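Local coordinates for protein MccF (Escherichia coli, PDB 4IIY) that probably acts as a serine carboxypeptidase-like hydrolase of the S66 family that confers self-immunity to the peptide-nucleotide antibiotic microcin C7, at residues 49-57 / 83-91. The protein carries 1 engineered substitution. Residues are numbered along the deposited sequence; the frame is centred on the assembly and turned at random.
Sequences FSSSAPATV and TGKTDFYRS
Pro54, at the N-cap of helix 55-58 and the centre of an inverse gamma turn, lies with its ring against a wall of backbone carbonyls: its CB is 3.5 Å from Lys85 O, its CG faces Phe88 O and its CD reaches Tyr89 O at 3.7 Å. On one flank Ser91 reaches two carbonyls of 49-57, one firmly and one weakly. Its OG, set between its own backbone N and carbonyl carbon (chi1 53°), donates to Ser50 O at 2.7 Å, the hydroxyl sitting 30° out of the Ser50 carbonyl plane, while Ser91 N makes a weak, bent bond to Ser52 O. Arg90 CA also turns its hydrogen to Ser52 O. On the other flank Gly84 N points almost straight at Thr56 OG1 (2.9 Å, 175° at the hydrogen), and Val57 puts CG2 on the Gly84 carbonyl carbon at 3.4 Å and crosses Thr86 at about a right angle, touching its methyl. One water joins Ser50 OG to Thr83 OG1 and another joins Ser52 OG to Tyr89 O; Ser50 OG also bonds Thr116, Thr83 OG1 Ser79, and Ser52 OG the backbone of Asp120. A type II' beta turn from Asp87 to Arg90 carries segment 83-91 round, braced by Arg90 NE and NH2, which both grip Asp87 OD2 in the guanidinium plane. Arg90 also pairs with Glu280 and Glu321 of the second subunit. Here the loop following strand 45-49, whose Ala53 side chain is about 5 Å from the bound glutamylsulfamoyl inosine, packs on the loop after neighbouring parallel strand 76-79, at the edge of the alpha/beta N-terminal domain of an LD-carboxypeptidase-like S66 peptidase.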
loop_
_atom_site.group_PDB
_atom_site.type_symbol
_atom_site.label_atom_id
_atom_site.label_comp_id
_atom_site.label_asym_id
_atom_site.label_seq_id
_atom_site.Cartn_x
_atom_site.Cartn_y
_atom_site.Cartn_z
ATOM N N PHE B 49 5.402 2.673 23.855
ATOM C CA PHE B 49 5.167 1.339 23.312
ATOM C C PHE B 49 5.782 1.213 21.922
ATOM O O PHE B 49 5.943 2.214 21.216
ATOM C CB PHE B 49 3.660 1.052 23.236
ATOM C CG PHE B 49 2.935 1.908 22.236
ATOM C CD1 PHE B 49 2.668 1.433 20.965
ATOM C CD2 PHE B 49 2.565 3.202 22.548
ATOM C CE1 PHE B 49 2.029 2.231 20.037
ATOM C CE2 PHE B 49 1.917 3.997 21.632
ATOM C CZ PHE B 49 1.657 3.514 20.367
ATOM N N SER B 50 6.111 -0.016 21.533
ATOM C CA SER B 50 6.689 -0.313 20.224
ATOM C C SER B 50 5.748 -1.236 19.446
ATOM O O SER B 50 5.820 -2.467 19.547
ATOM C CB SER B 50 8.064 -0.963 20.391
ATOM O OG SER B 50 8.947 -0.131 21.140
ATOM N N SER B 51 4.857 -0.632 18.667
ATOM C CA SER B 51 3.835 -1.400 17.958
ATOM C C SER B 51 4.325 -1.997 16.642
ATOM O O SER B 51 3.590 -2.749 15.995
ATOM C CB SER B 51 2.575 -0.564 17.711
ATOM O OG SER B 51 2.835 0.591 16.919
ATOM N N SER B 52 5.561 -1.694 16.250
ATOM C CA SER B 52 6.108 -2.250 15.017
ATOM C C SER B 52 7.624 -2.470 15.115
ATOM O O SER B 52 8.063 -3.465 15.707
ATOM C CB SER B 52 5.723 -1.380 13.812
ATOM O OG SER B 52 5.999 -2.041 12.589
ATOM N N ALA B 53 8.434 -1.577 14.557
ATOM C CA ALA B 53 9.882 -1.800 14.527
ATOM C C ALA B 53 10.506 -1.736 15.920
ATOM O O ALA B 53 10.122 -0.889 16.727
ATOM C CB ALA B 53 10.563 -0.795 13.608
ATOM N N PRO B 54 11.488 -2.613 16.198
ATOM C CA PRO B 54 12.076 -2.686 17.543
ATOM C C PRO B 54 13.213 -1.683 17.756
ATOM O O PRO B 54 14.334 -2.073 18.121
ATOM C CB PRO B 54 12.620 -4.113 17.588
ATOM C CG PRO B 54 13.055 -4.366 16.177
ATOM C CD PRO B 54 11.969 -3.710 15.334
ATOM N N ALA B 55 12.934 -0.399 17.570
ATOM C CA ALA B 55 13.997 0.595 17.570
ATOM C C ALA B 55 14.589 0.900 18.942
ATOM O O ALA B 55 15.646 1.522 19.009
ATOM C CB ALA B 55 13.561 1.888 16.846
ATOM N N THR B 56 13.954 0.480 20.032
ATOM C CA THR B 56 14.621 0.609 21.327
ATOM C C THR B 56 15.892 -0.234 21.365
ATOM O O THR B 56 16.784 0.034 22.178
ATOM C CB THR B 56 13.720 0.262 22.529
ATOM O OG1 THR B 56 13.322 -1.115 22.480
ATOM C CG2 THR B 56 12.497 1.180 22.584
ATOM N N VAL B 57 15.972 -1.237 20.493
ATOM C CA VAL B 57 17.185 -2.032 20.306
ATOM C C VAL B 57 18.006 -1.537 19.111
ATOM O O VAL B 57 19.213 -1.299 19.225
ATOM C CB VAL B 57 16.857 -3.538 20.123
ATOM C CG1 VAL B 57 18.117 -4.342 19.793
ATOM C CG2 VAL B 57 16.177 -4.093 21.371
ATOM N N THR B 83 10.037 -3.114 25.377
ATOM C CA THR B 83 11.273 -2.344 25.306
ATOM C C THR B 83 12.472 -3.275 25.448
ATOM O O THR B 83 12.516 -4.126 26.340
ATOM C CB THR B 83 11.298 -1.261 26.384
ATOM O OG1 THR B 83 10.176 -0.392 26.183
ATOM C CG2 THR B 83 12.580 -0.445 26.324
ATOM N N GLY B 84 13.439 -3.138 24.550
ATOM C CA GLY B 84 14.637 -3.958 24.613
ATOM C C GLY B 84 14.512 -5.342 23.996
ATOM O O GLY B 84 15.450 -6.140 24.066
ATOM N N LYS B 85 13.361 -5.639 23.391
ATOM C CA LYS B 85 13.119 -6.952 22.789
ATOM C C LYS B 85 13.139 -6.871 21.269
ATOM O O LYS B 85 12.865 -5.810 20.694
ATOM C CB LYS B 85 11.762 -7.497 23.234
ATOM C CG LYS B 85 11.510 -7.433 24.727
ATOM C CD LYS B 85 12.370 -8.413 25.487
ATOM C CE LYS B 85 11.950 -8.471 26.948
ATOM N NZ LYS B 85 12.689 -9.524 27.694
ATOM N N THR B 86 13.441 -7.990 20.613
ATOM C CA THR B 86 13.344 -8.058 19.160
ATOM C C THR B 86 12.760 -9.385 18.698
ATOM O O THR B 86 13.044 -10.448 19.270
ATOM C CB THR B 86 14.709 -7.879 18.463
ATOM O OG1 THR B 86 15.583 -8.958 18.820
ATOM C CG2 THR B 86 15.347 -6.557 18.840
ATOM N N ASP B 87 11.939 -9.309 17.653
ATOM C CA ASP B 87 11.512 -10.472 16.889
ATOM C C ASP B 87 11.814 -10.172 15.422
ATOM O O ASP B 87 10.904 -9.989 14.600
ATOM C CB ASP B 87 10.026 -10.739 17.087
ATOM C CG ASP B 87 9.561 -12.004 16.393
ATOM O OD1 ASP B 87 10.314 -13.008 16.416
ATOM O OD2 ASP B 87 8.444 -12.007 15.822
ATOM N N PHE B 88 13.106 -10.089 15.115
ATOM C CA PHE B 88 13.598 -9.756 13.783
ATOM C C PHE B 88 13.140 -8.359 13.343
ATOM O O PHE B 88 13.723 -7.364 13.769
ATOM C CB PHE B 88 13.286 -10.884 12.789
ATOM C CG PHE B 88 13.829 -12.214 13.236
ATOM C CD1 PHE B 88 15.161 -12.542 13.029
ATOM C CD2 PHE B 88 13.023 -13.103 13.924
ATOM C CE1 PHE B 88 15.667 -13.753 13.475
ATOM C CE2 PHE B 88 13.521 -14.316 14.365
ATOM C CZ PHE B 88 14.844 -14.637 14.143
ATOM N N TYR B 89 12.077 -8.275 12.548
ATOM C CA TYR B 89 11.628 -7.017 11.958
ATOM C C TYR B 89 10.629 -6.255 12.828
ATOM O O TYR B 89 10.205 -5.154 12.467
ATOM C CB TYR B 89 10.971 -7.297 10.604
ATOM C CG TYR B 89 9.682 -8.106 10.684
ATOM C CD1 TYR B 89 8.436 -7.484 10.654
ATOM C CD2 TYR B 89 9.715 -9.489 10.784
ATOM C CE1 TYR B 89 7.257 -8.227 10.724
ATOM C CE2 TYR B 89 8.549 -10.237 10.855
ATOM C CZ TYR B 89 7.318 -9.604 10.817
ATOM O OH TYR B 89 6.158 -10.352 10.879
ATOM N N ARG B 90 10.239 -6.843 13.954
ATOM C CA ARG B 90 9.206 -6.259 14.807
ATOM C C ARG B 90 9.580 -6.480 16.271
ATOM O O ARG B 90 10.542 -7.200 16.567
ATOM C CB ARG B 90 7.842 -6.882 14.490
ATOM C CG ARG B 90 7.819 -8.385 14.665
ATOM C CD ARG B 90 6.511 -9.018 14.204
ATOM N NE ARG B 90 6.474 -10.425 14.591
ATOM C CZ ARG B 90 5.416 -11.217 14.464
ATOM N NH1 ARG B 90 4.297 -10.775 13.909
ATOM N NH2 ARG B 90 5.485 -12.472 14.899
ATOM N N SER B 91 8.838 -5.867 17.184
ATOM C CA SER B 91 9.147 -5.950 18.609
ATOM C C SER B 91 8.625 -7.221 19.269
ATOM O O SER B 91 9.090 -7.582 20.356
ATOM C CB SER B 91 8.525 -4.767 19.316
ATOM O OG SER B 91 7.150 -4.727 18.987
HETATM O O HOH W 1 8.428 -0.465 23.757
HETATM O O HOH W 2 7.591 -4.026 12.171
#